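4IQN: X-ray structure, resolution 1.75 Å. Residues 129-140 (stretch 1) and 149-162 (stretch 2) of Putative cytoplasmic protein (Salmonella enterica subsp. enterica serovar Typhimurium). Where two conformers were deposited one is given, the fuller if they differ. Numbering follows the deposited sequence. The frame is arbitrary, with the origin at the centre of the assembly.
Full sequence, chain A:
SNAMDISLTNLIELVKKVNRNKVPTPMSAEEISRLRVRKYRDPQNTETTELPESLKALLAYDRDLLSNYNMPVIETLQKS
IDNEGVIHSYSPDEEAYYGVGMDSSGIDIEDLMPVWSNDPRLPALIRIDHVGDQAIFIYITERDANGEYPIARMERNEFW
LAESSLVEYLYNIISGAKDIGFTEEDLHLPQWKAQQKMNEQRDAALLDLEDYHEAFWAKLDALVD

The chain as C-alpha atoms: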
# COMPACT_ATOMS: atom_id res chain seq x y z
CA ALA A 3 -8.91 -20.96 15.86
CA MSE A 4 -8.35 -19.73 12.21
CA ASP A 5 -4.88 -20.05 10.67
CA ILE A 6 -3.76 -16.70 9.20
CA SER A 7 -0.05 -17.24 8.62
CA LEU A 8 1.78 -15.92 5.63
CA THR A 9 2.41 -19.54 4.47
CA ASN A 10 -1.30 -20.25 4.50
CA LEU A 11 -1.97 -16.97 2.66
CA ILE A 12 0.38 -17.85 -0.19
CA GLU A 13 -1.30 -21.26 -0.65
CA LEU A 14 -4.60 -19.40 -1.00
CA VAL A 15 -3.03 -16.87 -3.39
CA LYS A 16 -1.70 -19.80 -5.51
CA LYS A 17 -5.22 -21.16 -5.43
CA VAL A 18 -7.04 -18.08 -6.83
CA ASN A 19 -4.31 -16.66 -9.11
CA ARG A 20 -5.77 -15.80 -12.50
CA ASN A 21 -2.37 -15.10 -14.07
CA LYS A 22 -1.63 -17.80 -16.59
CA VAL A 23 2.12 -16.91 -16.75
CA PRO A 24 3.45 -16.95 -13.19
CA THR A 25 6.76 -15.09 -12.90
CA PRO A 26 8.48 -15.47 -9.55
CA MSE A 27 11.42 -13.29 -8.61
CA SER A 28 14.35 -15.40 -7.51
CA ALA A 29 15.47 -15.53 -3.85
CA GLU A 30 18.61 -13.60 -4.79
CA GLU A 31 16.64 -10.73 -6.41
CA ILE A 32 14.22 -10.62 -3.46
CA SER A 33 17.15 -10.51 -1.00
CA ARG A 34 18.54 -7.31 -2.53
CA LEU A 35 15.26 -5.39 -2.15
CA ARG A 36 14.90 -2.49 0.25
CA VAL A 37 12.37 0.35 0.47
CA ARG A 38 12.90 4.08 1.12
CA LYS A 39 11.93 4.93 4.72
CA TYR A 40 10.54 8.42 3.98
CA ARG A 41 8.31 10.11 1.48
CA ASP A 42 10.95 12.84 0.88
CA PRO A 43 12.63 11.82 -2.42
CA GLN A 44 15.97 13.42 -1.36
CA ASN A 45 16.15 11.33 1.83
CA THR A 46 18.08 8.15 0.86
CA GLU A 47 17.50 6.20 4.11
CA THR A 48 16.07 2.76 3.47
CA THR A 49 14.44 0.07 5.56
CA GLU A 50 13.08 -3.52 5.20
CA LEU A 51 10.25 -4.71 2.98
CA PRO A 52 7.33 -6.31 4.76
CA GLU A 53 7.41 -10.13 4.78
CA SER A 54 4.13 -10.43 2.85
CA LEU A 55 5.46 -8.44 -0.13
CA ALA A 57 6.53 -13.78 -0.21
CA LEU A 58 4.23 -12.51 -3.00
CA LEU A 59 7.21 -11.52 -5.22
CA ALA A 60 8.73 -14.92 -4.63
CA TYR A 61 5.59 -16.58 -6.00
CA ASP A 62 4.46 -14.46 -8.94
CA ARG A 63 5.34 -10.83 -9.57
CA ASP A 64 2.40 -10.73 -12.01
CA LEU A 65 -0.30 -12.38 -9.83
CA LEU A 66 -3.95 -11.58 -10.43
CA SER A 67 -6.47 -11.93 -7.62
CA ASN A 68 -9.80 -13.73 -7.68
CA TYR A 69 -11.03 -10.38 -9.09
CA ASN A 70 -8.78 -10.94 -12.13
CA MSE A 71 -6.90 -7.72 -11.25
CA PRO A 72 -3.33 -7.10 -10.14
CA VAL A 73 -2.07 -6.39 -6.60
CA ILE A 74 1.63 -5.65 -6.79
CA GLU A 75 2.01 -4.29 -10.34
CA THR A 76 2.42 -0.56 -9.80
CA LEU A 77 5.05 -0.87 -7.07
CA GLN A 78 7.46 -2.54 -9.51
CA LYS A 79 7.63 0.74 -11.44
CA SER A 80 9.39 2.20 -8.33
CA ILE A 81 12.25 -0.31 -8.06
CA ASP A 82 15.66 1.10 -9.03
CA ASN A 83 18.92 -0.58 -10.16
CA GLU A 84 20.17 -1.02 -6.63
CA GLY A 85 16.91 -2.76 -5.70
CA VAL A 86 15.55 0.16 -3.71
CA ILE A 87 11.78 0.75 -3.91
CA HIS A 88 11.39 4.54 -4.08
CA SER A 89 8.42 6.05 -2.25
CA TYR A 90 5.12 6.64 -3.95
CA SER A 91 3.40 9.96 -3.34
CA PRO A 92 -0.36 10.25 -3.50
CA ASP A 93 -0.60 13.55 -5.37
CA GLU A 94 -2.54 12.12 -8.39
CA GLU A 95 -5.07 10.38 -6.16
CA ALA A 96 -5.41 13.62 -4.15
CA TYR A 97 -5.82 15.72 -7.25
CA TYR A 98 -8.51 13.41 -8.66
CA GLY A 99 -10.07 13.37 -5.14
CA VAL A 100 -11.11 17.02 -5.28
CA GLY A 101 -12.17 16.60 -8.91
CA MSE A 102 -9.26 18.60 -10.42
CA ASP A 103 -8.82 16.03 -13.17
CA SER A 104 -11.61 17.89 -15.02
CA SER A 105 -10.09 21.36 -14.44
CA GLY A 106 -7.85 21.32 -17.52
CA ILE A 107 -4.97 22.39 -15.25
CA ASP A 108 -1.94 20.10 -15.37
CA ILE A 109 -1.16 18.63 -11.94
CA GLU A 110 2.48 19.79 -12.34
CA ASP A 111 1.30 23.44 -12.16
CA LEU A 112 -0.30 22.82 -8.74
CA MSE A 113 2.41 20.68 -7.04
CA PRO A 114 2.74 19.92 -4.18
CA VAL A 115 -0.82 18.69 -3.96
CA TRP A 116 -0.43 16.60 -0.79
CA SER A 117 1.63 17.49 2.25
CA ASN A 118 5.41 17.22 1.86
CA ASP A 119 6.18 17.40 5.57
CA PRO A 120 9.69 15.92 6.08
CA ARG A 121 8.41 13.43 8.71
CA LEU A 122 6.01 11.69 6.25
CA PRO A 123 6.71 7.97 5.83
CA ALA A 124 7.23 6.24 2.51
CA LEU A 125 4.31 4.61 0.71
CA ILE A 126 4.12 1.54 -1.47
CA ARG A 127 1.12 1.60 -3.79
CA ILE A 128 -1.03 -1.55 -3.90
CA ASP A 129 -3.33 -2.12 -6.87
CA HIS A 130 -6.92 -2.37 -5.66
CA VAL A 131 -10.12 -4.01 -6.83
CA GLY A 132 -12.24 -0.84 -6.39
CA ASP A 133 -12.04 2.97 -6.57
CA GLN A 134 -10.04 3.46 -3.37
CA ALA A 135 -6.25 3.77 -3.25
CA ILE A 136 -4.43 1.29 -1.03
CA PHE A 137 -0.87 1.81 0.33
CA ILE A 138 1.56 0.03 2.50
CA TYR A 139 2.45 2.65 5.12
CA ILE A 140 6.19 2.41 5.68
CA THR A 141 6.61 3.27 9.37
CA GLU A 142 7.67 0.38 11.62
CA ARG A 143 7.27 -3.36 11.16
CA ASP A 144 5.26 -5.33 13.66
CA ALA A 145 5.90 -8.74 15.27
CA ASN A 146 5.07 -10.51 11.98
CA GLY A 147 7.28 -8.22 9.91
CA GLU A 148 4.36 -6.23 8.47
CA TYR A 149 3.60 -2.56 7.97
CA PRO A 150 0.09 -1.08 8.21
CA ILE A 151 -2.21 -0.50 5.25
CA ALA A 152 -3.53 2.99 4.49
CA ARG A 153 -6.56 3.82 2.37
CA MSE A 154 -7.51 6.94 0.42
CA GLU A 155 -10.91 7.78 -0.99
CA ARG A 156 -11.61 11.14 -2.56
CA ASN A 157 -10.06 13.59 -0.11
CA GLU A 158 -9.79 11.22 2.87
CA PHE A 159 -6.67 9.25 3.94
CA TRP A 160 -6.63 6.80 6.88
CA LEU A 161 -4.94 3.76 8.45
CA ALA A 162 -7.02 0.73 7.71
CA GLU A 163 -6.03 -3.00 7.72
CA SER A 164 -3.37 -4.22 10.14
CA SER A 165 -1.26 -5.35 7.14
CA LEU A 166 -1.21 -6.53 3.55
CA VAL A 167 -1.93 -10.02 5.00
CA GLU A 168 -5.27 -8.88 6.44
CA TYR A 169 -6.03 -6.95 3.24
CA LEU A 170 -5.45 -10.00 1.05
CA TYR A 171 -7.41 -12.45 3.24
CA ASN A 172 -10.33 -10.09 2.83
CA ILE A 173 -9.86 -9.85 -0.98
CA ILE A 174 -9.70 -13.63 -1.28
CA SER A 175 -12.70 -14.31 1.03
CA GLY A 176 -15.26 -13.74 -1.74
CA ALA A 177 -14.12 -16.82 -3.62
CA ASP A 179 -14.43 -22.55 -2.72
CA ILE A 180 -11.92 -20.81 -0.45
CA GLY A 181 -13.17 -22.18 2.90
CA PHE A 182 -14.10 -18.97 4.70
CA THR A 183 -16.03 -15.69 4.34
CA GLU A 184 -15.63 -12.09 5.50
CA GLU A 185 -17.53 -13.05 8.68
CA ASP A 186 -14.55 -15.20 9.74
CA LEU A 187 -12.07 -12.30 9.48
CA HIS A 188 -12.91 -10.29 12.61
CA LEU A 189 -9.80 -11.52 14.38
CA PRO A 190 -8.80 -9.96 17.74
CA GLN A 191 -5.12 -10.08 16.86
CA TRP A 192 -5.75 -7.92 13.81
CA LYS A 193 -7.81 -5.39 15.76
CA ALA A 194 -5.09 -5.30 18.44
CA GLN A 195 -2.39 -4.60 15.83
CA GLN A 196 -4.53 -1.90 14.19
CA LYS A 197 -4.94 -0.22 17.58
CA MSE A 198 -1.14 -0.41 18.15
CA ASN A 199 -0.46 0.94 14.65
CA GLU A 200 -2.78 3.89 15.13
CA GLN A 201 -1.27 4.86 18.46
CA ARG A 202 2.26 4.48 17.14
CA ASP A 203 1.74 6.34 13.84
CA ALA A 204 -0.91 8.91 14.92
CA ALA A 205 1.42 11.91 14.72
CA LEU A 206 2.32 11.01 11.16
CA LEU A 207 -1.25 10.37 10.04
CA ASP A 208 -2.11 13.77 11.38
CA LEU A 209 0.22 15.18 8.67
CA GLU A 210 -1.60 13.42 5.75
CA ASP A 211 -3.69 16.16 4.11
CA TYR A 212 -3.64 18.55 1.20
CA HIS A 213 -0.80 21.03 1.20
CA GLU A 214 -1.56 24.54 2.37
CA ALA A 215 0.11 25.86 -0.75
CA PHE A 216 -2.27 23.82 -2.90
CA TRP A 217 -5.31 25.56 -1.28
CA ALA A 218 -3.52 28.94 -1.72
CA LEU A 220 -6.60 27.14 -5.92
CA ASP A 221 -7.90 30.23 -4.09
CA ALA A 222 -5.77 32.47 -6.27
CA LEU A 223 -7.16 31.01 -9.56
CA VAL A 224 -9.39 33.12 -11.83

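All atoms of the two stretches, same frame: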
# COMPACT_ATOMS: atom_id res chain seq x y z
N ASP A 129 -2.29 -2.22 -5.88
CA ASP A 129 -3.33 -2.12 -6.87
C ASP A 129 -4.60 -2.75 -6.28
O ASP A 129 -4.54 -3.82 -5.71
CB ASP A 129 -2.90 -2.81 -8.14
CG ASP A 129 -1.61 -2.19 -8.71
OD1 ASP A 129 -1.70 -1.04 -9.22
OD2 ASP A 129 -0.53 -2.83 -8.59
N HIS A 130 -5.71 -2.05 -6.40
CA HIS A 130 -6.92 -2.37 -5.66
C HIS A 130 -8.03 -2.80 -6.61
O HIS A 130 -7.92 -2.62 -7.82
CB HIS A 130 -7.35 -1.15 -4.84
CG HIS A 130 -8.50 -1.41 -3.92
ND1 HIS A 130 -8.59 -2.54 -3.14
CD2 HIS A 130 -9.61 -0.68 -3.66
CE1 HIS A 130 -9.71 -2.49 -2.43
NE2 HIS A 130 -10.35 -1.38 -2.74
N VAL A 131 -9.04 -3.43 -6.05
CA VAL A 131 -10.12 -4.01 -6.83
C VAL A 131 -11.28 -3.03 -7.00
O VAL A 131 -12.20 -3.31 -7.77
CB VAL A 131 -10.62 -5.31 -6.18
CG1 VAL A 131 -9.49 -6.33 -6.16
CG2 VAL A 131 -11.15 -5.07 -4.75
N GLY A 132 -11.23 -1.90 -6.29
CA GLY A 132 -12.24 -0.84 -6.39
C GLY A 132 -11.62 0.53 -6.59
O GLY A 132 -10.46 0.65 -6.97
N ASP A 133 -12.41 1.57 -6.33
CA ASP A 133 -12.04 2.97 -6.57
C ASP A 133 -11.01 3.49 -5.57
O ASP A 133 -10.27 4.44 -5.86
CB ASP A 133 -13.27 3.89 -6.48
CG ASP A 133 -14.36 3.57 -7.53
OD1 ASP A 133 -14.03 3.31 -8.71
OD2 ASP A 133 -15.57 3.62 -7.17
N GLN A 134 -10.97 2.93 -4.38
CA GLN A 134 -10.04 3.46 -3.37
C GLN A 134 -8.58 3.20 -3.75
O GLN A 134 -8.27 2.25 -4.48
CB GLN A 134 -10.29 2.90 -1.99
CG GLN A 134 -11.60 3.35 -1.41
CD GLN A 134 -11.84 2.94 0.03
OE1 GLN A 134 -11.02 2.31 0.69
NE2 GLN A 134 -13.02 3.29 0.52
N ALA A 135 -7.71 4.03 -3.20
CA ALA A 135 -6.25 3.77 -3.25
C ALA A 135 -5.83 3.03 -1.99
O ALA A 135 -6.32 3.35 -0.88
CB ALA A 135 -5.46 5.10 -3.40
N ILE A 136 -4.89 2.08 -2.13
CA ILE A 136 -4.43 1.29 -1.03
C ILE A 136 -2.90 1.46 -1.00
O ILE A 136 -2.27 1.45 -2.08
CB ILE A 136 -4.69 -0.22 -1.27
CG1 ILE A 136 -6.16 -0.55 -1.61
CG2 ILE A 136 -4.19 -1.08 -0.14
CD1 ILE A 136 -7.10 -0.21 -0.51
N PHE A 137 -2.32 1.61 0.20
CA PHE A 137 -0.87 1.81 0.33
C PHE A 137 -0.37 0.99 1.50
O PHE A 137 -1.05 0.80 2.50
CB PHE A 137 -0.49 3.26 0.62
CG PHE A 137 -1.15 4.28 -0.24
CD1 PHE A 137 -0.56 4.72 -1.42
CD2 PHE A 137 -2.36 4.84 0.13
CE1 PHE A 137 -1.17 5.66 -2.22
CE2 PHE A 137 -2.95 5.79 -0.64
CZ PHE A 137 -2.38 6.20 -1.83
N ILE A 138 0.85 0.50 1.38
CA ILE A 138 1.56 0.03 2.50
C ILE A 138 2.23 1.27 3.10
O ILE A 138 2.91 2.04 2.38
CB ILE A 138 2.60 -1.05 2.13
CG1 ILE A 138 1.99 -2.17 1.28
CG2 ILE A 138 3.17 -1.66 3.38
CD1 ILE A 138 3.02 -3.21 0.87
N TYR A 139 2.03 1.44 4.40
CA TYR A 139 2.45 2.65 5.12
C TYR A 139 3.76 2.34 5.80
O TYR A 139 3.78 1.61 6.79
CB TYR A 139 1.37 3.02 6.17
CG TYR A 139 1.33 4.47 6.56
CD1 TYR A 139 1.03 5.46 5.63
CD2 TYR A 139 1.58 4.87 7.88
CE1 TYR A 139 0.99 6.81 5.99
CE2 TYR A 139 1.53 6.23 8.24
CZ TYR A 139 1.24 7.20 7.29
OH TYR A 139 1.20 8.56 7.65
N ILE A 140 4.87 2.87 5.26
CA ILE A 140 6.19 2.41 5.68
C ILE A 140 6.67 3.17 6.93
O ILE A 140 7.37 4.16 6.84
CB ILE A 140 7.19 2.57 4.55
CG1 ILE A 140 6.70 1.92 3.26
CG2 ILE A 140 8.57 2.01 4.94
CD1 ILE A 140 6.40 0.42 3.32
N TYR A 149 3.95 -3.96 7.80
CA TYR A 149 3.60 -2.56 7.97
C TYR A 149 2.07 -2.41 7.89
O TYR A 149 1.38 -3.25 7.34
CB TYR A 149 4.19 -1.71 6.88
CG TYR A 149 5.68 -1.60 6.90
CD1 TYR A 149 6.32 -0.88 7.87
CD2 TYR A 149 6.45 -2.24 5.92
CE1 TYR A 149 7.72 -0.76 7.85
CE2 TYR A 149 7.83 -2.16 5.92
CZ TYR A 149 8.45 -1.41 6.90
OH TYR A 149 9.81 -1.28 6.95
N PRO A 150 1.55 -1.28 8.37
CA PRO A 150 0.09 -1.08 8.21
C PRO A 150 -0.32 -0.82 6.76
O PRO A 150 0.51 -0.50 5.91
CB PRO A 150 -0.20 0.17 9.04
CG PRO A 150 1.03 0.45 9.82
CD PRO A 150 2.18 -0.17 9.08
N ILE A 151 -1.62 -0.95 6.49
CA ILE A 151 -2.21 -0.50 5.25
C ILE A 151 -2.91 0.84 5.49
O ILE A 151 -3.54 1.05 6.53
CB ILE A 151 -3.24 -1.53 4.77
CG1 ILE A 151 -2.50 -2.83 4.39
CG2 ILE A 151 -4.09 -1.01 3.60
CD1 ILE A 151 -1.68 -2.70 3.11
N ALA A 152 -2.77 1.75 4.52
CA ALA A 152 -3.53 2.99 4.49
C ALA A 152 -4.46 2.97 3.29
O ALA A 152 -4.14 2.34 2.25
CB ALA A 152 -2.62 4.18 4.41
N ARG A 153 -5.59 3.66 3.42
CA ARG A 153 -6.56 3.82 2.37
C ARG A 153 -6.80 5.29 2.07
O ARG A 153 -6.70 6.14 2.96
CB ARG A 153 -7.91 3.13 2.73
CG ARG A 153 -7.85 1.64 2.67
CD ARG A 153 -9.14 1.01 3.15
NE ARG A 153 -9.16 -0.42 2.97
CZ ARG A 153 -9.73 -1.06 1.95
NH1 ARG A 153 -10.39 -0.42 1.00
NH2 ARG A 153 -9.70 -2.37 1.90
N MSE A 154 -7.12 5.59 0.81
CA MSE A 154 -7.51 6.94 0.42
C MSE A 154 -8.71 6.88 -0.49
O MSE A 154 -8.76 6.16 -1.48
CB MSE A 154 -6.33 7.69 -0.19
CG MSE A 154 -6.73 9.05 -0.74
SE MSE A 154 -5.10 9.89 -1.35
CE MSE A 154 -5.68 11.74 -1.10
N GLU A 155 -9.71 7.67 -0.16
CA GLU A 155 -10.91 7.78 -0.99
C GLU A 155 -11.28 9.23 -1.07
O GLU A 155 -11.38 9.89 -0.05
CB GLU A 155 -12.07 7.02 -0.37
CG GLU A 155 -13.23 6.92 -1.35
CD GLU A 155 -14.46 6.38 -0.69
OE1 GLU A 155 -15.03 7.08 0.20
OE2 GLU A 155 -14.84 5.26 -1.08
N ARG A 156 -11.48 9.71 -2.29
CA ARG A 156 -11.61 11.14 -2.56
C ARG A 156 -10.56 11.91 -1.76
O ARG A 156 -9.37 11.71 -1.95
CB ARG A 156 -13.05 11.59 -2.35
CG ARG A 156 -14.00 10.94 -3.36
CD ARG A 156 -15.23 10.44 -2.67
NE ARG A 156 -15.94 11.52 -2.00
CZ ARG A 156 -16.90 11.35 -1.09
NH1 ARG A 156 -17.50 12.42 -0.56
NH2 ARG A 156 -17.27 10.13 -0.69
N ASN A 157 -10.99 12.80 -0.88
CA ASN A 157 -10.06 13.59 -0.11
C ASN A 157 -9.60 13.02 1.21
O ASN A 157 -8.87 13.69 1.92
CB ASN A 157 -10.73 14.92 0.23
CG ASN A 157 -11.99 14.71 1.05
OD1 ASN A 157 -12.89 13.98 0.62
ND2 ASN A 157 -12.05 15.32 2.25
N GLU A 158 -10.03 11.80 1.54
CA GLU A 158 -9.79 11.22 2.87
C GLU A 158 -8.64 10.19 2.82
O GLU A 158 -8.51 9.44 1.85
CB GLU A 158 -11.06 10.51 3.40
CG GLU A 158 -12.29 11.40 3.60
CD GLU A 158 -12.28 12.14 4.93
OE1 GLU A 158 -11.42 11.87 5.79
OE2 GLU A 158 -13.15 13.01 5.11
N PHE A 159 -7.82 10.18 3.86
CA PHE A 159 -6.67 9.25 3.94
C PHE A 159 -6.63 8.72 5.36
O PHE A 159 -6.66 9.50 6.29
CB PHE A 159 -5.38 10.03 3.62
CG PHE A 159 -4.12 9.18 3.62
CD1 PHE A 159 -3.61 8.69 4.80
CD2 PHE A 159 -3.45 8.93 2.44
CE1 PHE A 159 -2.45 7.92 4.81
CE2 PHE A 159 -2.31 8.16 2.43
CZ PHE A 159 -1.81 7.65 3.62
N TRP A 160 -6.61 7.40 5.55
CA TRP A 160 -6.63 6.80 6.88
C TRP A 160 -5.93 5.44 6.98
O TRP A 160 -5.83 4.73 6.00
CB TRP A 160 -8.09 6.63 7.39
CG TRP A 160 -8.91 5.62 6.63
CD1 TRP A 160 -9.20 4.34 7.04
CD2 TRP A 160 -9.62 5.81 5.40
NE1 TRP A 160 -10.02 3.73 6.13
CE2 TRP A 160 -10.28 4.59 5.11
CE3 TRP A 160 -9.72 6.86 4.48
CZ2 TRP A 160 -11.01 4.39 3.96
CZ3 TRP A 160 -10.49 6.67 3.33
CH2 TRP A 160 -11.14 5.45 3.10
N LEU A 161 -5.48 5.10 8.17
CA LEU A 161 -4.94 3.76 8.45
C LEU A 161 -6.10 2.79 8.57
O LEU A 161 -7.10 3.04 9.26
CB LEU A 161 -4.13 3.70 9.70
CG LEU A 161 -2.64 3.81 9.68
CD1 LEU A 161 -2.17 2.98 10.86
CD2 LEU A 161 -1.92 3.44 8.40
N ALA A 162 -5.95 1.69 7.87
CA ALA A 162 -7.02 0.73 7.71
C ALA A 162 -6.59 -0.68 8.21
O ALA A 162 -6.38 -0.86 9.44
CB ALA A 162 -7.50 0.79 6.28
O HOH W 1 -12.15 -1.93 -0.68

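The contact is built on an antiparallel pairing of the strand that begins at A135 with strand 151-155, their directions 147° apart, and the backbone sets the register before any side chain is counted. A135 and M154 exchange two hydrogen bonds, A135 N to M154 O and M154 N to A135 O, both 2.9 Å. F137 and A152 repeat the pattern, with F137 N to A152 O and A152 N to F137 O at 2.8 Å each. Y139 N then donates to P150 O at 2.9 Å; the proline nitrogen has no hydrogen to return the bond. Between these rungs lie the non-hydrogen-bonded pairs I136 with R153 and I138 with I151, where the chains draw in to 4.7 Å between CA atoms. Stretch 2 turns back through a type II' turn from E155 to E158, so that strand 158-161 lies beyond strand 151-155.

The face carrying A135, F137, A152 and M154 follows a rule of small against large. A152 offers only a methyl, and the space beside it is shared by two rings: F137 CD2 lies 4.3 Å from A152 CB, and Y139 CD1 lies 4.1 Å from the same atom. F159 reaches across from the outer strand to meet both rings. Its ring is nearly parallel to that of F137 but slid aside, so the two barely overlap; their closest atoms are F137 CE2 and F159 CE2, 3.9 Å apart. Y139 CE1 approaches the edge of the F159 ring, 3.8 Å from F159 CZ, while Y139 CD2 packs 3.8 Å from L161 CD2. At the other end of this row, M154 CB sits at the edge of the F137 ring, 3.9 Å from F137 CE2.

On the opposite face, branched aliphatic side chains interlock. I136 CG2 meets I151 CG2 at 3.7 Å, and I138 CG1 lies 4.1 Å from I151 CD1, so I151 touches both isoleucines. I138 CG2 also packs on Y149 CB at 3.6 Å. Farther along, I140 CD1 sits over the face of the Y149 ring, 4.1 Å from its centroid, a CH-pi contact.

Polar groups finish the end near the turn. R153 spreads its guanidinium over I136 CD1, 3.6 Å from R153 NH1, while that nitrogen donates to Q134 OE1 at 2.8 Å. The Q134 amide uses its other end as well: NE2 donates to E155 OE2 at 3.1 Å, linking arginine and glutamate through one side chain. A water bridges R153 NH1 (2.9 Å) and H130 NE2 (2.8 Å).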